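Side-chain contact in vacuolar aminopeptidase 1 (Saccharomyces cerevisiae, PDB 5JGF), which removes amino acids, preferably neutral or hydrophobic ones, from the N-terminus of peptides in the vacuole as a zinc-dependent homododecamer: residues His39-Leu44 with Ala72-Lys77. Residues are numbered along the deposited sequence; the frame is centred on the assembly and turned at random.
Sequences HNFKYL and AFILGK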
ATOM      1  N   HIS D  39      22.627 -40.225  48.499  1.00 23.77           N
ATOM      2  CA  HIS D  39      23.248 -41.349  47.815  1.00 22.88           C
ATOM      3  C   HIS D  39      24.765 -41.361  47.930  1.00 21.80           C
ATOM      4  O   HIS D  39      25.477 -41.905  47.084  1.00 20.64           O
ATOM      5  CB  HIS D  39      22.780 -41.380  46.362  1.00 21.76           C
ATOM      6  CG  HIS D  39      21.365 -41.843  46.213  1.00 21.66           C
ATOM      7  ND1 HIS D  39      21.025 -43.176  46.123  1.00 22.75           N
ATOM      8  CD2 HIS D  39      20.197 -41.159  46.230  1.00 23.01           C
ATOM      9  CE1 HIS D  39      19.711 -43.293  46.090  1.00 24.13           C
ATOM     10  NE2 HIS D  39      19.184 -42.084  46.155  1.00 23.28           N
ATOM     11  N   ASN D  40      25.243 -40.741  49.001  1.00 23.33           N
ATOM     12  CA  ASN D  40      26.657 -40.698  49.325  1.00 24.37           C
ATOM     13  C   ASN D  40      27.623 -40.017  48.366  1.00 23.84           C
ATOM     14  O   ASN D  40      28.763 -40.457  48.212  1.00 22.23           O
ATOM     15  CB  ASN D  40      27.133 -42.122  49.623  1.00 30.31           C
ATOM     16  CG  ASN D  40      26.284 -42.797  50.686  1.00 34.71           C
ATOM     17  OD1 ASN D  40      25.570 -43.764  50.411  1.00 39.32           O
ATOM     18  ND2 ASN D  40      26.345 -42.278  51.907  1.00 37.78           N
ATOM     19  N   PHE D  41      27.171 -38.952  47.709  1.00 21.24           N
ATOM     20  CA  PHE D  41      28.051 -38.185  46.834  1.00 19.35           C
ATOM     21  C   PHE D  41      28.568 -37.085  47.756  1.00 19.25           C
ATOM     22  O   PHE D  41      27.790 -36.453  48.469  1.00 20.80           O
ATOM     23  CB  PHE D  41      27.286 -37.556  45.662  1.00 18.63           C
ATOM     24  CG  PHE D  41      27.070 -38.487  44.499  1.00 17.12           C
ATOM     25  CD1 PHE D  41      26.191 -39.558  44.597  1.00 17.66           C
ATOM     26  CD2 PHE D  41      27.739 -38.276  43.294  1.00 17.47           C
ATOM     27  CE1 PHE D  41      25.977 -40.408  43.508  1.00 17.70           C
ATOM     28  CE2 PHE D  41      27.533 -39.119  42.199  1.00 15.28           C
ATOM     29  CZ  PHE D  41      26.649 -40.187  42.309  1.00 14.92           C
ATOM     30  N   LYS D  42      29.875 -36.864  47.757  1.00 19.97           N
ATOM     31  CA  LYS D  42      30.473 -35.856  48.621  1.00 20.51           C
ATOM     32  C   LYS D  42      30.516 -34.480  47.970  1.00 18.60           C
ATOM     33  O   LYS D  42      31.025 -34.327  46.863  1.00 17.35           O
ATOM     34  CB  LYS D  42      31.886 -36.297  49.003  1.00 24.54           C
ATOM     35  CG  LYS D  42      32.686 -35.294  49.819  1.00 31.02           C
ATOM     36  CD  LYS D  42      34.106 -35.814  50.010  1.00 36.43           C
ATOM     37  CE  LYS D  42      34.996 -34.819  50.733  1.00 39.86           C
ATOM     38  NZ  LYS D  42      36.407 -35.300  50.766  1.00 42.95           N
ATOM     39  N   TYR D  43      29.987 -33.478  48.662  1.00 18.96           N
ATOM     40  CA  TYR D  43      29.993 -32.119  48.135  1.00 19.33           C
ATOM     41  C   TYR D  43      31.365 -31.477  48.249  1.00 20.79           C
ATOM     42  O   TYR D  43      32.008 -31.542  49.298  1.00 20.75           O
ATOM     43  CB  TYR D  43      28.974 -31.241  48.865  1.00 19.62           C
ATOM     44  CG  TYR D  43      29.099 -29.776  48.503  1.00 21.58           C
ATOM     45  CD1 TYR D  43      29.817 -28.893  49.310  1.00 22.22           C
ATOM     46  CD2 TYR D  43      28.539 -29.283  47.323  1.00 20.33           C
ATOM     47  CE1 TYR D  43      29.978 -27.551  48.950  1.00 22.62           C
ATOM     48  CE2 TYR D  43      28.694 -27.949  46.953  1.00 22.19           C
ATOM     49  CZ  TYR D  43      29.413 -27.089  47.770  1.00 22.90           C
ATOM     50  OH  TYR D  43      29.562 -25.771  47.406  1.00 26.01           O
ATOM     51  N   LEU D  44      31.803 -30.852  47.160  1.00 18.64           N
ATOM     52  CA  LEU D  44      33.090 -30.170  47.113  1.00 19.49           C
ATOM     53  C   LEU D  44      32.863 -28.710  46.732  1.00 21.10           C
ATOM     54  O   LEU D  44      32.177 -28.418  45.754  1.00 18.30           O
ATOM     55  CB  LEU D  44      34.001 -30.816  46.072  1.00 20.04           C
ATOM     56  CG  LEU D  44      34.346 -32.299  46.223  1.00 21.26           C
ATOM     57  CD1 LEU D  44      35.249 -32.716  45.071  1.00 20.88           C
ATOM     58  CD2 LEU D  44      35.039 -32.542  47.560  1.00 22.27           C
ATOM     59  N   ALA D  72      27.725 -33.409  39.059  1.00 14.99           N
ATOM     60  CA  ALA D  72      27.868 -34.598  39.888  1.00 15.31           C
ATOM     61  C   ALA D  72      28.742 -35.546  39.091  1.00 16.23           C
ATOM     62  O   ALA D  72      28.555 -35.696  37.881  1.00 15.75           O
ATOM     63  CB  ALA D  72      26.510 -35.230  40.148  1.00 14.00           C
ATOM     64  N   PHE D  73      29.705 -36.180  39.750  1.00 16.77           N
ATOM     65  CA  PHE D  73      30.574 -37.094  39.035  1.00 15.09           C
ATOM     66  C   PHE D  73      31.054 -38.284  39.852  1.00 16.29           C
ATOM     67  O   PHE D  73      31.079 -38.251  41.084  1.00 15.57           O
ATOM     68  CB  PHE D  73      31.769 -36.332  38.444  1.00 16.62           C
ATOM     69  CG  PHE D  73      32.575 -35.553  39.455  1.00 19.94           C
ATOM     70  CD1 PHE D  73      33.800 -36.035  39.910  1.00 20.49           C
ATOM     71  CD2 PHE D  73      32.132 -34.315  39.916  1.00 18.59           C
ATOM     72  CE1 PHE D  73      34.578 -35.291  40.805  1.00 20.66           C
ATOM     73  CE2 PHE D  73      32.901 -33.565  40.810  1.00 20.82           C
ATOM     74  CZ  PHE D  73      34.128 -34.054  41.253  1.00 17.58           C
ATOM     75  N   ILE D  74      31.407 -39.340  39.131  1.00 16.41           N
ATOM     76  CA  ILE D  74      31.896 -40.579  39.717  1.00 16.82           C
ATOM     77  C   ILE D  74      33.246 -40.849  39.065  1.00 17.51           C
ATOM     78  O   ILE D  74      33.335 -40.988  37.844  1.00 18.02           O
ATOM     79  CB  ILE D  74      30.945 -41.748  39.408  1.00 17.25           C
ATOM     80  CG1 ILE D  74      29.516 -41.375  39.811  1.00 16.28           C
ATOM     81  CG2 ILE D  74      31.400 -43.002  40.155  1.00 17.29           C
ATOM     82  CD1 ILE D  74      28.473 -42.389  39.376  1.00 19.28           C
ATOM     83  N   LEU D  75      34.291 -40.916  39.883  1.00 17.07           N
ATOM     84  CA  LEU D  75      35.643 -41.148  39.389  1.00 17.06           C
ATOM     85  C   LEU D  75      36.180 -42.474  39.917  1.00 19.24           C
ATOM     86  O   LEU D  75      36.276 -42.674  41.127  1.00 18.95           O
ATOM     87  CB  LEU D  75      36.548 -39.996  39.831  1.00 17.58           C
ATOM     88  CG  LEU D  75      38.043 -40.035  39.491  1.00 18.41           C
ATOM     89  CD1 LEU D  75      38.256 -40.182  37.990  1.00 18.53           C
ATOM     90  CD2 LEU D  75      38.690 -38.759  40.000  1.00 18.45           C
ATOM     91  N   GLY D  76      36.525 -43.374  39.004  1.00 18.92           N
ATOM     92  CA  GLY D  76      37.028 -44.676  39.402  1.00 19.60           C
ATOM     93  C   GLY D  76      38.501 -44.685  39.758  1.00 19.17           C
ATOM     94  O   GLY D  76      39.305 -43.984  39.147  1.00 19.28           O
ATOM     95  N   LYS D  77      38.855 -45.493  40.752  1.00 21.07           N
ATOM     96  CA  LYS D  77      40.236 -45.603  41.198  1.00 21.02           C
ATOM     97  C   LYS D  77      41.162 -46.001  40.057  1.00 20.11           C
ATOM     98  O   LYS D  77      42.319 -45.585  40.014  1.00 20.69           O
ATOM     99  CB  LYS D  77      40.341 -46.638  42.321  1.00 24.20           C
ATOM    100  CG  LYS D  77      41.763 -46.927  42.775  1.00 26.62           C
ATOM    101  CD  LYS D  77      41.783 -48.002  43.852  1.00 30.04           C
ATOM    102  CE  LYS D  77      43.208 -48.381  44.233  1.00 31.50           C
ATOM    103  NZ  LYS D  77      43.232 -49.515  45.204  1.00 34.44           N
TER
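Phe41 and Ala72 are the pair with the nearest CA atoms, 7.8 Å apart; no hydrogen bond joins 39-44 to 72-77, and side chains, with one backbone carbonyl, make the contact. Phe41 does most of this. Its CB points at 72-77, and chi1 of -83° puts CG anti to the carbonyl carbon, beside the backbone N, with the far end of the ring reaching Phe73 and Ile74. There CE2 of Phe41 rests 3.8 Å from CG1 of Ile74, the two side chains meeting aslant, while CZ of Phe41 lies 4.1 Å from the end methyl CD1 of Ile74. The same ring corner also meets main chain: CE2 of Phe41 stands 3.8 Å from the carbonyl O of Phe73, a plain van der Waals approach. Were Phe41 replaced by an alanine, the CG1-CD1 arm of Ile74 would probably lose the ring it packs on and a gap would open beside it. The second, lighter touch comes from Leu44, whose methyl CD1 lies 4.2 Å from CZ of Phe73, the two side chains running nearly at right angles. The CB of Phe73 starts away from 39-44, but with chi1 at 56° its CG sits between backbone N and carbonyl carbon, and the ring tip swings back to Leu44. All four touching residues are buried. Strand 58-65 lies between strands 42-43 and 69-76 in the mixed sheet, so the contact spans a strand at the sheet's margin, away from the zinc site. Asn40, with positive phi, ends helix 25-38 in a Schellman motif just before the chain enters the edge strand. Phe41 and Ile74 both pack on Ala278 of helix 261-278, whereas Phe73 meets Val316 and Ser320 of helix 312-324 and Leu44 leans on Phe61 of strand 58-65.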